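Local atomic coordinates of putative prolyl-tRNA synthetase (Leishmania major, PDB entry 5XIL), a protein that probably attaches L-proline to tRNA(Pro) at the expense of ATP, as a class II aminoacyl-tRNA synthetase. Residues A[62-67]-A[134-139]; A[163-168]-A[258-263]. All blocks are in the same frame, centred on the assembly; numbering follows the deposited sequence.

Interaction 1 of 2, residues A[62-67]-A[134-139]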
loop_
_atom_site.group_PDB
_atom_site.type_symbol
_atom_site.label_atom_id
_atom_site.label_comp_id
_atom_site.label_asym_id
_atom_site.label_seq_id
_atom_site.Cartn_x
_atom_site.Cartn_y
_atom_site.Cartn_z
ATOM N N VAL A 62 -7.114 11.013 8.366
ATOM C CA VAL A 62 -7.024 11.254 6.935
ATOM C C VAL A 62 -7.474 10.061 6.140
ATOM O O VAL A 62 -7.192 8.944 6.489
ATOM C CB VAL A 62 -5.592 11.735 6.540
ATOM C CG1 VAL A 62 -5.531 12.177 5.104
ATOM C CG2 VAL A 62 -5.176 12.910 7.380
ATOM N N GLU A 63 -8.212 10.268 5.049
ATOM C CA GLU A 63 -8.619 9.138 4.218
ATOM C C GLU A 63 -7.928 9.102 2.870
ATOM O O GLU A 63 -7.651 10.118 2.264
ATOM C CB GLU A 63 -10.136 9.222 4.020
ATOM C CG GLU A 63 -10.927 9.249 5.338
ATOM C CD GLU A 63 -12.407 9.409 5.089
ATOM O OE1 GLU A 63 -12.868 10.500 4.767
ATOM O OE2 GLU A 63 -13.081 8.368 4.988
ATOM N N ASP A 64 -7.675 7.907 2.402
ATOM C CA ASP A 64 -7.077 7.710 1.110
ATOM C C ASP A 64 -8.119 7.795 0.012
ATOM O O ASP A 64 -9.293 7.531 0.250
ATOM C CB ASP A 64 -6.355 6.361 1.105
ATOM C CG ASP A 64 -4.956 6.423 1.698
ATOM O OD1 ASP A 64 -4.635 7.239 2.568
ATOM O OD2 ASP A 64 -4.162 5.545 1.341
ATOM N N CYS A 65 -7.683 8.211 -1.171
ATOM C CA CYS A 65 -8.490 8.297 -2.359
ATOM C C CYS A 65 -7.615 8.153 -3.654
ATOM O O CYS A 65 -6.425 7.989 -3.539
ATOM C CB CYS A 65 -9.220 9.644 -2.396
ATOM S SG CYS A 65 -8.098 11.040 -2.596
ATOM N N TYR A 66 -8.220 8.226 -4.834
ATOM C CA TYR A 66 -7.497 8.078 -6.095
ATOM C C TYR A 66 -8.021 9.151 -7.021
ATOM O O TYR A 66 -9.203 9.190 -7.312
ATOM C CB TYR A 66 -7.612 6.702 -6.744
ATOM C CG TYR A 66 -6.851 6.600 -8.045
ATOM C CD1 TYR A 66 -5.474 6.491 -8.051
ATOM C CD2 TYR A 66 -7.493 6.744 -9.277
ATOM C CE1 TYR A 66 -4.733 6.493 -9.231
ATOM C CE2 TYR A 66 -6.754 6.705 -10.462
ATOM C CZ TYR A 66 -5.365 6.591 -10.424
ATOM O OH TYR A 66 -4.559 6.554 -11.601
ATOM N N PHE A 67 -7.131 10.028 -7.456
ATOM C CA PHE A 67 -7.402 10.972 -8.583
ATOM C C PHE A 67 -6.704 10.478 -9.873
ATOM O O PHE A 67 -5.555 10.022 -9.845
ATOM C CB PHE A 67 -6.926 12.380 -8.237
ATOM C CG PHE A 67 -7.892 13.188 -7.393
ATOM C CD1 PHE A 67 -7.921 13.052 -6.005
ATOM C CD2 PHE A 67 -8.731 14.133 -7.964
ATOM C CE1 PHE A 67 -8.830 13.765 -5.226
ATOM C CE2 PHE A 67 -9.598 14.898 -7.181
ATOM C CZ PHE A 67 -9.650 14.721 -5.816
ATOM N N ASN A 134 -5.567 11.781 1.190
ATOM C CA ASN A 134 -4.246 11.393 0.900
ATOM C C ASN A 134 -4.238 10.504 -0.302
ATOM O O ASN A 134 -5.162 9.697 -0.533
ATOM C CB ASN A 134 -3.693 10.616 2.115
ATOM C CG ASN A 134 -2.293 10.116 1.899
ATOM O OD1 ASN A 134 -1.386 10.925 1.699
ATOM N ND2 ASN A 134 -2.110 8.796 1.847
ATOM N N MET A 135 -3.146 10.567 -1.044
ATOM C CA MET A 135 -2.925 9.714 -2.192
ATOM C C MET A 135 -1.503 9.178 -2.175
ATOM O O MET A 135 -0.589 9.903 -1.811
ATOM C CB MET A 135 -3.057 10.561 -3.448
ATOM C CG MET A 135 -4.425 11.058 -3.686
ATOM S SD MET A 135 -4.463 12.086 -5.199
ATOM C CE MET A 135 -3.431 13.432 -4.702
ATOM N N TRP A 136 -1.350 7.910 -2.473
ATOM C CA TRP A 136 -0.059 7.258 -2.706
ATOM C C TRP A 136 0.111 7.178 -4.192
ATOM O O TRP A 136 -0.666 6.530 -4.870
ATOM C CB TRP A 136 -0.016 5.871 -2.071
ATOM C CG TRP A 136 0.041 5.929 -0.590
ATOM C CD1 TRP A 136 -1.020 5.866 0.272
ATOM C CD2 TRP A 136 1.209 6.111 0.243
ATOM N NE1 TRP A 136 -0.581 5.989 1.554
ATOM C CE2 TRP A 136 0.775 6.115 1.578
ATOM C CE3 TRP A 136 2.561 6.215 -0.010
ATOM C CZ2 TRP A 136 1.650 6.245 2.649
ATOM C CZ3 TRP A 136 3.424 6.373 1.054
ATOM C CH2 TRP A 136 2.961 6.392 2.367
ATOM N N ASN A 137 1.037 7.897 -4.778
ATOM C CA ASN A 137 1.140 7.728 -6.219
ATOM C C ASN A 137 2.475 8.041 -6.779
ATOM O O ASN A 137 3.395 8.356 -6.042
ATOM C CB ASN A 137 0.044 8.489 -6.952
ATOM C CG ASN A 137 0.051 9.955 -6.644
ATOM O OD1 ASN A 137 1.108 10.581 -6.548
ATOM N ND2 ASN A 137 -1.136 10.522 -6.532
ATOM N N ASN A 138 2.583 7.945 -8.098
ATOM C CA ASN A 138 3.846 8.189 -8.766
ATOM C C ASN A 138 3.862 9.459 -9.587
ATOM O O ASN A 138 3.148 9.577 -10.571
ATOM C CB ASN A 138 4.257 6.968 -9.573
ATOM C CG ASN A 138 3.181 6.490 -10.483
ATOM O OD1 ASN A 138 2.302 5.716 -10.095
ATOM N ND2 ASN A 138 3.240 6.948 -11.713
ATOM N N VAL A 139 4.679 10.412 -9.127
ATOM C CA VAL A 139 4.994 11.633 -9.833
ATOM C C VAL A 139 6.045 11.475 -10.987
ATOM O O VAL A 139 7.035 10.726 -10.889
ATOM C CB VAL A 139 5.476 12.712 -8.822
ATOM C CG1 VAL A 139 6.219 13.842 -9.516
ATOM C CG2 VAL A 139 4.289 13.248 -8.030
HETATM O O HOH W 1 -3.942 6.995 -4.235
HETATM O O HOH W 2 -4.181 9.493 -6.907
#
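N134 holds CG anti to its backbone N (chi1 178°), and D64 turns CG beside its own N (chi1 -83°). The two side chains then lie alongside each other and point the same way. ND2 of N134 donates a nearly straight bond to OD1 of D64, 3.1 Å long. The acceptor lies in the amide plane but is met from above the carboxylate plane. The other oxygen, OD2 of D64, reaches the edge of the W136 indole in the ring plane, 3.3 Å from CD1 of W136. OD1 of N134 is taken by Q159 on strand 156-165. D64 and N134 form a parallel bridge, which joins the short strand 63-64 to strand 131-139 of the class II catalytic domain. N134 bonds by its backbone to the two residues flanking D64, the parallel pattern: N of N134 donates to O of E63 (2.9 Å), and O of N134 accepts a bond from N of C65 (3.0 Å). M135 lies on the other face, bent at chi3. Its SD sits obliquely to the F67 ring, 3.7 Å from CD1 of F67, a Met-aromatic contact. Helix 111-122 packs on both residues. Water 1 links O of C65 to N of W136. I38 and I37 of the second subunit pack on C65 and F67.

Interaction 2 of 2, residues A[163-168]-A[258-263]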
loop_
_atom_site.group_PDB
_atom_site.type_symbol
_atom_site.label_atom_id
_atom_site.label_comp_id
_atom_site.label_asym_id
_atom_site.label_seq_id
_atom_site.Cartn_x
_atom_site.Cartn_y
_atom_site.Cartn_z
ATOM N N CYS A 163 -5.586 18.787 2.977
ATOM C CA CYS A 163 -6.686 18.938 3.907
ATOM C C CYS A 163 -7.224 20.383 3.900
ATOM O O CYS A 163 -6.515 21.332 3.627
ATOM C CB CYS A 163 -6.221 18.539 5.322
ATOM S SG CYS A 163 -5.591 16.783 5.349
ATOM N N ALA A 164 -8.498 20.507 4.286
ATOM C CA ALA A 164 -9.201 21.783 4.391
ATOM C C ALA A 164 -10.026 21.703 5.648
ATOM O O ALA A 164 -10.801 20.734 5.830
ATOM C CB ALA A 164 -10.124 21.947 3.201
ATOM N N TRP A 165 -9.883 22.694 6.504
ATOM C CA TRP A 165 -10.532 22.733 7.794
ATOM C C TRP A 165 -11.367 24.046 7.903
ATOM O O TRP A 165 -11.024 25.024 7.295
ATOM C CB TRP A 165 -9.496 22.772 8.911
ATOM C CG TRP A 165 -8.629 21.573 9.011
ATOM C CD1 TRP A 165 -7.502 21.291 8.286
ATOM C CD2 TRP A 165 -8.836 20.474 9.898
ATOM N NE1 TRP A 165 -7.000 20.054 8.694
ATOM C CE2 TRP A 165 -7.793 19.544 9.677
ATOM C CE3 TRP A 165 -9.786 20.202 10.888
ATOM C CZ2 TRP A 165 -7.669 18.351 10.438
ATOM C CZ3 TRP A 165 -9.704 18.996 11.589
ATOM C CH2 TRP A 165 -8.657 18.082 11.346
ATOM N N ALA A 166 -12.334 24.054 8.800
ATOM C CA ALA A 166 -13.111 25.261 9.161
ATOM C C ALA A 166 -12.308 26.353 9.877
ATOM O O ALA A 166 -12.471 27.527 9.533
ATOM C CB ALA A 166 -14.374 24.865 9.978
ATOM N N LYS A 167 -11.443 25.966 10.824
ATOM C CA LYS A 167 -10.650 26.903 11.624
ATOM C C LYS A 167 -9.147 26.819 11.370
ATOM O O LYS A 167 -8.602 25.761 11.150
ATOM C CB LYS A 167 -10.845 26.710 13.141
ATOM C CG LYS A 167 -12.277 26.830 13.654
ATOM C CD LYS A 167 -12.337 27.331 15.106
ATOM C CE LYS A 167 -11.439 26.575 16.072
ATOM N NZ LYS A 167 -11.928 25.192 16.332
ATOM N N ALA A 168 -8.484 27.950 11.529
ATOM C CA ALA A 168 -7.034 28.044 11.383
ATOM C C ALA A 168 -6.287 27.163 12.358
ATOM O O ALA A 168 -5.279 26.566 12.028
ATOM C CB ALA A 168 -6.591 29.476 11.588
ATOM N N TRP A 258 -9.287 26.731 5.776
ATOM C CA TRP A 258 -7.868 26.709 5.966
ATOM C C TRP A 258 -7.310 25.376 5.463
ATOM O O TRP A 258 -7.721 24.298 5.918
ATOM C CB TRP A 258 -7.598 26.925 7.423
ATOM C CG TRP A 258 -8.137 28.264 7.902
ATOM C CD1 TRP A 258 -9.454 28.550 8.269
ATOM C CD2 TRP A 258 -7.432 29.516 7.948
ATOM N NE1 TRP A 258 -9.563 29.911 8.548
ATOM C CE2 TRP A 258 -8.350 30.511 8.381
ATOM C CE3 TRP A 258 -6.101 29.878 7.750
ATOM C CZ2 TRP A 258 -7.971 31.843 8.583
ATOM C CZ3 TRP A 258 -5.738 31.181 7.914
ATOM C CH2 TRP A 258 -6.679 32.162 8.291
ATOM N N GLN A 259 -6.382 25.446 4.521
ATOM C CA GLN A 259 -5.862 24.277 3.870
ATOM C C GLN A 259 -4.378 24.017 4.202
ATOM O O GLN A 259 -3.601 24.906 4.564
ATOM C CB GLN A 259 -6.038 24.427 2.345
ATOM C CG GLN A 259 -7.468 24.247 1.916
ATOM C CD GLN A 259 -7.663 24.471 0.457
ATOM O OE1 GLN A 259 -8.075 25.558 0.013
ATOM N NE2 GLN A 259 -7.307 23.479 -0.317
ATOM N N ASN A 260 -4.027 22.754 4.111
ATOM C CA ASN A 260 -2.646 22.332 4.188
ATOM C C ASN A 260 -2.382 21.252 3.159
ATOM O O ASN A 260 -3.301 20.690 2.544
ATOM C CB ASN A 260 -2.286 21.873 5.602
ATOM C CG ASN A 260 -3.037 20.589 6.056
ATOM O OD1 ASN A 260 -3.194 19.630 5.316
ATOM N ND2 ASN A 260 -3.477 20.594 7.296
ATOM N N SER A 261 -1.097 21.033 2.912
ATOM C CA SER A 261 -0.659 19.974 2.069
ATOM C C SER A 261 0.702 19.491 2.556
ATOM O O SER A 261 1.406 20.194 3.227
ATOM C CB SER A 261 -0.662 20.310 0.577
ATOM O OG SER A 261 0.351 21.190 0.286
ATOM N N TRP A 262 1.029 18.266 2.201
ATOM C CA TRP A 262 2.173 17.627 2.801
ATOM C C TRP A 262 2.558 16.452 1.981
ATOM O O TRP A 262 1.679 15.792 1.470
ATOM C CB TRP A 262 1.856 17.273 4.266
ATOM C CG TRP A 262 0.408 16.905 4.583
ATOM C CD1 TRP A 262 -0.613 17.780 4.902
ATOM C CD2 TRP A 262 -0.186 15.616 4.628
ATOM N NE1 TRP A 262 -1.771 17.129 5.084
ATOM C CE2 TRP A 262 -1.551 15.802 4.984
ATOM C CE3 TRP A 262 0.306 14.307 4.517
ATOM C CZ2 TRP A 262 -2.432 14.744 5.177
ATOM C CZ3 TRP A 262 -0.574 13.267 4.676
ATOM C CH2 TRP A 262 -1.933 13.494 5.016
ATOM N N GLY A 263 3.859 16.219 1.772
ATOM C CA GLY A 263 4.316 15.098 1.024
ATOM C C GLY A 263 5.649 14.527 1.541
ATOM O O GLY A 263 6.473 15.249 2.077
#
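C163, W165, W258 and N260 lie on one face of an antiparallel strand pair in the class II synthetase catalytic domain. Residues 163-165, at the end of strand 156-165, run antiparallel to residues 258-263 of strand 253-265, with C163-N260 and W165-W258 as hydrogen-bonded pairs of two backbone bonds each. The chain turns after W165, and K167 takes the N-cap position of helix 168-189. This turn brings A168 over W258. CB of A168 stands over the centre of the six-membered ring, 3.7 Å from the centroid of that W258 ring and 12° off the normal, a CH-pi contact. The edge of the same indole faces the carbonyl oxygens of W165 and A166. W165 and N260 cross obliquely, with ring and amide planes 59° apart. NE1 of W165 and ND2 of N260 both hydrogen-bond to OE1 of E174 on helix 168-189, so one carboxylate oxygen joins the two strands. On the other face, CB of A164 meets CG of Q259. N260 has CG in the crowded position between N and the carbonyl carbon (chi1 66°). Its OD1 comes within 3.2 Å of CB of C163 and accepts a weak bond from NE1 of W262. SG of C163 lies at the edge of the W262 indole, in the ring plane, a Cys sulfur-aromatic contact, 3.8 Å from CZ2 of W262.

How the interactions relate
Interaction 1 closes before interaction 2 opens along the chain, and their centres lie 16 Å apart on the same side of the chain's centre. Strand 63-64 pairs with 131-139 in interaction 1, and 156-165 pairs with 253-265 in interaction 2. Strands 131-139 and 156-165 follow each other in sequence, and their antiparallel pairing connects the two contacts within the catalytic domain. The contacts also touch through W262: its CH2 is 3.8 Å from CG1 of V62, and its CZ3 is 3.9 Å from OD1 of N134. Interaction 1 lies where the two subunits meet, whereas no other chain touches the segments of interaction 2.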